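Local coordinates for thymidylate synthase thyX (Helicobacter pylori, PDB 3N3Y) that catalyses the FAD-dependent conversion of dUMP to dTMP, probably with methylenetetrahydrofolate as the carbon donor and NADPH as the reductant, and works as a homotetramer, at the interface of chains A and B and the interface of chains A and C. Numbering follows the deposited sequence. Chains: chain A/B/C, Thymidylate synthase thyX.

Contact 1: the interface of chains A and B. Residues chain A 124-126, 128-129, 132; chain B 143, 149, 153-154, 156.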
loop_
_atom_site.group_PDB
_atom_site.type_symbol
_atom_site.label_atom_id
_atom_site.label_comp_id
_atom_site.label_asym_id
_atom_site.label_seq_id
_atom_site.Cartn_x
_atom_site.Cartn_y
_atom_site.Cartn_z
ATOM N N VAL A 124 -7.330 26.774 19.952
ATOM C CA VAL A 124 -8.617 26.647 19.282
ATOM C C VAL A 124 -9.530 27.791 19.708
ATOM O O VAL A 124 -9.130 28.653 20.497
ATOM C CB VAL A 124 -9.297 25.309 19.599
ATOM C CG1 VAL A 124 -8.479 24.176 19.037
ATOM C CG2 VAL A 124 -9.517 25.162 21.106
ATOM N N ASP A 125 -10.752 27.824 19.205
ATOM C CA ASP A 125 -11.654 28.897 19.551
ATOM C C ASP A 125 -12.457 28.651 20.811
ATOM O O ASP A 125 -13.663 28.563 20.790
ATOM C CB ASP A 125 -12.563 29.204 18.378
ATOM C CG ASP A 125 -13.400 30.449 18.581
ATOM O OD1 ASP A 125 -12.924 31.475 19.079
ATOM O OD2 ASP A 125 -14.568 30.395 18.218
ATOM N N ASN A 126 -11.746 28.500 21.905
ATOM C CA ASN A 126 -12.268 28.535 23.224
ATOM C C ASN A 126 -11.151 28.930 24.140
ATOM O O ASN A 126 -10.148 28.296 24.176
ATOM C CB ASN A 126 -12.758 27.165 23.582
ATOM C CG ASN A 126 -13.394 27.118 24.896
ATOM O OD1 ASN A 126 -12.746 27.142 25.895
ATOM N ND2 ASN A 126 -14.677 27.037 24.903
ATOM N N LYS A 128 -10.926 28.766 27.434
ATOM C CA LYS A 128 -10.742 27.850 28.550
ATOM C C LYS A 128 -9.865 26.679 28.137
ATOM O O LYS A 128 -8.918 26.318 28.847
ATOM C CB LYS A 128 -12.079 27.322 29.061
ATOM C CG LYS A 128 -12.988 28.386 29.639
ATOM C CD LYS A 128 -14.386 27.815 29.877
ATOM C CE LYS A 128 -15.300 28.830 30.551
ATOM N NZ LYS A 128 -14.720 29.246 31.860
ATOM N N VAL A 129 -10.188 26.080 26.996
ATOM C CA VAL A 129 -9.402 24.956 26.489
ATOM C C VAL A 129 -7.949 25.387 26.326
ATOM O O VAL A 129 -7.047 24.696 26.754
ATOM C CB VAL A 129 -9.950 24.417 25.155
ATOM C CG1 VAL A 129 -9.090 23.274 24.655
ATOM C CG2 VAL A 129 -11.389 23.966 25.323
ATOM N N MET A 132 -6.098 25.546 29.598
ATOM C CA MET A 132 -5.678 24.202 29.996
ATOM C C MET A 132 -4.450 23.698 29.200
ATOM O O MET A 132 -3.547 23.063 29.770
ATOM C CB MET A 132 -6.834 23.209 29.901
ATOM C CG MET A 132 -8.044 23.619 30.731
ATOM S SD MET A 132 -7.638 24.207 32.404
ATOM C CE MET A 132 -9.177 23.802 33.238
ATOM N N LEU B 143 -13.109 20.781 31.871
ATOM C CA LEU B 143 -13.588 21.337 30.618
ATOM C C LEU B 143 -14.887 20.661 30.169
ATOM O O LEU B 143 -15.815 21.326 29.711
ATOM C CB LEU B 143 -12.530 21.212 29.521
ATOM C CG LEU B 143 -11.227 22.007 29.659
ATOM C CD1 LEU B 143 -10.174 21.453 28.684
ATOM C CD2 LEU B 143 -11.441 23.495 29.444
ATOM N N ILE B 149 -17.832 21.794 27.397
ATOM C CA ILE B 149 -17.181 22.115 26.144
ATOM C C ILE B 149 -17.302 20.875 25.262
ATOM O O ILE B 149 -17.277 19.755 25.766
ATOM C CB ILE B 149 -15.699 22.488 26.365
ATOM C CG1 ILE B 149 -15.593 23.749 27.223
ATOM C CG2 ILE B 149 -14.974 22.699 25.055
ATOM C CD1 ILE B 149 -16.339 24.886 26.661
ATOM N N LEU B 153 -13.224 20.428 20.808
ATOM C CA LEU B 153 -12.394 21.457 21.392
ATOM C C LEU B 153 -11.598 20.892 22.572
ATOM O O LEU B 153 -10.406 21.146 22.699
ATOM C CB LEU B 153 -13.239 22.650 21.858
ATOM C CG LEU B 153 -14.157 23.305 20.832
ATOM C CD1 LEU B 153 -14.903 24.493 21.453
ATOM C CD2 LEU B 153 -13.348 23.743 19.634
ATOM N N ALA B 154 -12.258 20.121 23.425
ATOM C CA ALA B 154 -11.634 19.687 24.673
ATOM C C ALA B 154 -10.425 18.769 24.437
ATOM O O ALA B 154 -9.437 18.838 25.171
ATOM C CB ALA B 154 -12.661 19.033 25.603
ATOM N N TYR B 156 -8.066 18.899 22.716
ATOM C CA TYR B 156 -6.828 19.649 22.614
ATOM C C TYR B 156 -6.066 19.744 23.935
ATOM O O TYR B 156 -4.845 19.923 23.932
ATOM C CB TYR B 156 -7.096 21.040 22.021
ATOM C CG TYR B 156 -7.218 20.947 20.532
ATOM C CD1 TYR B 156 -8.375 20.427 19.945
ATOM C CD2 TYR B 156 -6.156 21.301 19.706
ATOM C CE1 TYR B 156 -8.491 20.307 18.562
ATOM C CE2 TYR B 156 -6.260 21.185 18.317
ATOM C CZ TYR B 156 -7.429 20.678 17.757
ATOM O OH TYR B 156 -7.534 20.542 16.389
#

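Contact 2: the interface of chains A and C. Residues chain A 88-90, 166-167; chain C 25, 28-29, 59, 62.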
loop_
_atom_site.group_PDB
_atom_site.type_symbol
_atom_site.label_atom_id
_atom_site.label_comp_id
_atom_site.label_asym_id
_atom_site.label_seq_id
_atom_site.Cartn_x
_atom_site.Cartn_y
_atom_site.Cartn_z
ATOM N N LEU A 88 5.594 10.374 5.311
ATOM C CA LEU A 88 5.739 11.403 6.339
ATOM C C LEU A 88 7.106 11.297 6.982
ATOM O O LEU A 88 7.563 10.189 7.270
ATOM C CB LEU A 88 4.724 11.199 7.455
ATOM C CG LEU A 88 3.256 11.202 7.119
ATOM C CD1 LEU A 88 2.852 9.870 6.519
ATOM C CD2 LEU A 88 2.460 11.507 8.368
ATOM N N SER A 89 7.743 12.440 7.224
ATOM C CA SER A 89 8.864 12.518 8.157
ATOM C C SER A 89 8.549 13.603 9.186
ATOM O O SER A 89 8.421 14.779 8.858
ATOM C CB SER A 89 10.188 12.812 7.443
ATOM O OG SER A 89 10.455 11.867 6.418
ATOM N N VAL A 90 8.435 13.187 10.438
ATOM C CA VAL A 90 7.861 14.012 11.481
ATOM C C VAL A 90 8.857 14.289 12.582
ATOM O O VAL A 90 9.516 13.372 13.079
ATOM C CB VAL A 90 6.623 13.311 12.100
ATOM C CG1 VAL A 90 5.952 14.201 13.137
ATOM C CG2 VAL A 90 5.628 12.935 11.000
ATOM N N LEU A 166 6.469 18.620 9.937
ATOM C CA LEU A 166 6.736 17.456 9.109
ATOM C C LEU A 166 6.941 17.752 7.635
ATOM O O LEU A 166 6.473 18.757 7.109
ATOM C CB LEU A 166 5.607 16.426 9.247
ATOM C CG LEU A 166 4.219 16.933 8.859
ATOM C CD1 LEU A 166 3.372 15.813 8.333
ATOM C CD2 LEU A 166 3.543 17.620 10.044
ATOM N N ALA A 167 7.667 16.853 6.984
ATOM C CA ALA A 167 7.645 16.744 5.540
ATOM C C ALA A 167 6.588 15.694 5.187
ATOM O O ALA A 167 6.540 14.597 5.765
ATOM C CB ALA A 167 9.012 16.353 5.010
ATOM N N ALA C 25 13.762 16.342 4.728
ATOM C CA ALA C 25 12.896 15.466 5.504
ATOM C C ALA C 25 13.658 14.891 6.693
ATOM O O ALA C 25 13.232 15.025 7.834
ATOM C CB ALA C 25 12.323 14.358 4.638
ATOM N N THR C 28 14.190 17.306 9.437
ATOM C CA THR C 28 12.935 17.601 10.123
ATOM C C THR C 28 12.690 16.741 11.372
ATOM O O THR C 28 12.210 17.239 12.388
ATOM C CB THR C 28 11.748 17.425 9.185
ATOM O OG1 THR C 28 11.761 18.471 8.222
ATOM C CG2 THR C 28 10.442 17.490 9.955
ATOM N N CYS C 29 12.999 15.450 11.281
ATOM C CA CYS C 29 12.759 14.523 12.385
ATOM C C CYS C 29 13.515 14.941 13.641
ATOM O O CYS C 29 12.938 14.994 14.731
ATOM C CB CYS C 29 13.139 13.073 12.004
ATOM S SG CYS C 29 12.347 12.446 10.478
ATOM N N THR C 59 12.464 7.627 4.960
ATOM C CA THR C 59 12.936 8.934 4.497
ATOM C C THR C 59 13.143 9.007 2.961
ATOM O O THR C 59 12.958 10.067 2.366
ATOM C CB THR C 59 14.203 9.427 5.261
ATOM O OG1 THR C 59 15.281 8.497 5.104
ATOM C CG2 THR C 59 13.900 9.615 6.769
ATOM N N HIS C 62 10.374 10.071 -0.070
ATOM C CA HIS C 62 10.118 11.426 -0.564
ATOM C C HIS C 62 10.697 11.650 -1.983
ATOM O O HIS C 62 10.175 12.455 -2.747
ATOM C CB HIS C 62 10.636 12.478 0.427
ATOM C CG HIS C 62 9.963 12.431 1.767
ATOM N ND1 HIS C 62 8.683 12.900 1.978
ATOM C CD2 HIS C 62 10.389 11.959 2.961
ATOM C CE1 HIS C 62 8.350 12.718 3.240
ATOM N NE2 HIS C 62 9.369 12.150 3.859
#

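Contact 1: the interface of chains A and B
A:Val124 turns CG1 anti to its own carbonyl carbon (chi1 -65°), and B:Tyr156 turns its ring the same way (chi1 -80°), which brings the methyl over the middle of the phenol face. The evidence for a CH-pi contact is the height: CG1 of A:Val124 stands 3.6 Å above the centroid of the B:Tyr156 ring and is almost equally far from all six ring carbons. A:Val129, near the start of helix 127-145, offers both methyls. Its CG1 points at the carbonyl O of B:Leu153 and CB of B:Tyr156, while CG2 lies 3.8 Å from CG2 of B:Ile149 with the same carbonyl nearby, the valine and isoleucine crossing at a slant. Further along the helix, A:Met132 and B:Leu143 run past each other in opposite senses, with CG of A:Met132 3.6 Å from CD2 of B:Leu143. That same leucine methyl also reaches CB of A:Lys128 at 3.9 Å. On the other flank ND2 of A:Asn126 meets CD1 of B:Ile149 tip to tip, and CB of A:Asn126 lies 4.0 Å from CD1 of B:Leu153. The amide of A:Asn126 is held from within its own chain: OD1 accepts the backbone N of A:Val129 at 3.0 Å, nearly straight at the hydrogen (166°). This N-cap closes the first turn of helix 127-145 and would orient the amide with its NH2 end facing the isoleucine methyl. The contact is mainly van der Waals; among these residues no nitrogen or oxygen comes close enough to bond with one across the interface. With its two-fold twin, the patch joins two subunits of the homotetramer.

Contact 2: the interface of chains A and C
OG of A:Ser89, a side-chain hydroxyl, and NE2 of C:His62, an imidazole nitrogen, form a hydrogen bond of 2.8 Å between the chains; the direction of donation is not settled. The hydroxyl is placed by a first torsion of -55°, which sets OG anti to the serine carbonyl carbon and beside its backbone N. OG approaches NE2 at the rim of the imidazole, a little off the ring plane. The backbone N of A:Ser89 lies in that plane, at the ring's edge. Around the bond the packing is apolar and comes largely from helix 19-30 of chain C. CB of C:Ala25 sits 3.8 Å from CB of A:Ser89 and 3.9 Å from CB of A:Ala167, spanning both strands of chain A. One turn on, CG2 of C:Thr28 touches CA of A:Leu166 at 3.8 Å. SG of C:Cys29, the thiol sulfur, approaches CB of A:Ser89 at 3.7 Å, from another side than the imidazole. The serine side chain is thus bordered by C:Ala25, C:Cys29 and C:His62. A:Leu88, A:Ser89, A:Val90 and C:Cys29 are FAD-pocket residues, which suggests that the seam borders a cofactor site; within it, CA of C:Cys29 lies 3.5 Å from the carbonyl O of A:Val90. In the fold, chain A supplies strands 87-90 and 163-171, while helix 19-30 and the 3-10 helix 54-62 of chain C pack against them.

The C-alpha centres of contact 1 and contact 2 lie about 29 Å apart, and the two share no residue or secondary-structure element. Chain A takes part in both, facing chain B through the start of helix 127-145 and chain C through its strands, so one subunit uses separate surfaces for two neighbours. Because each interface is two-fold symmetric, repeating both can build the homotetramer. Both centres lie well away from A:Arg182, the predicted active-site residue, at about 19 Å and 18 Å respectively. Contact 2 borders FAD pockets and may help shape the shared cofactor site, whereas contact 1 appears to serve subunit association.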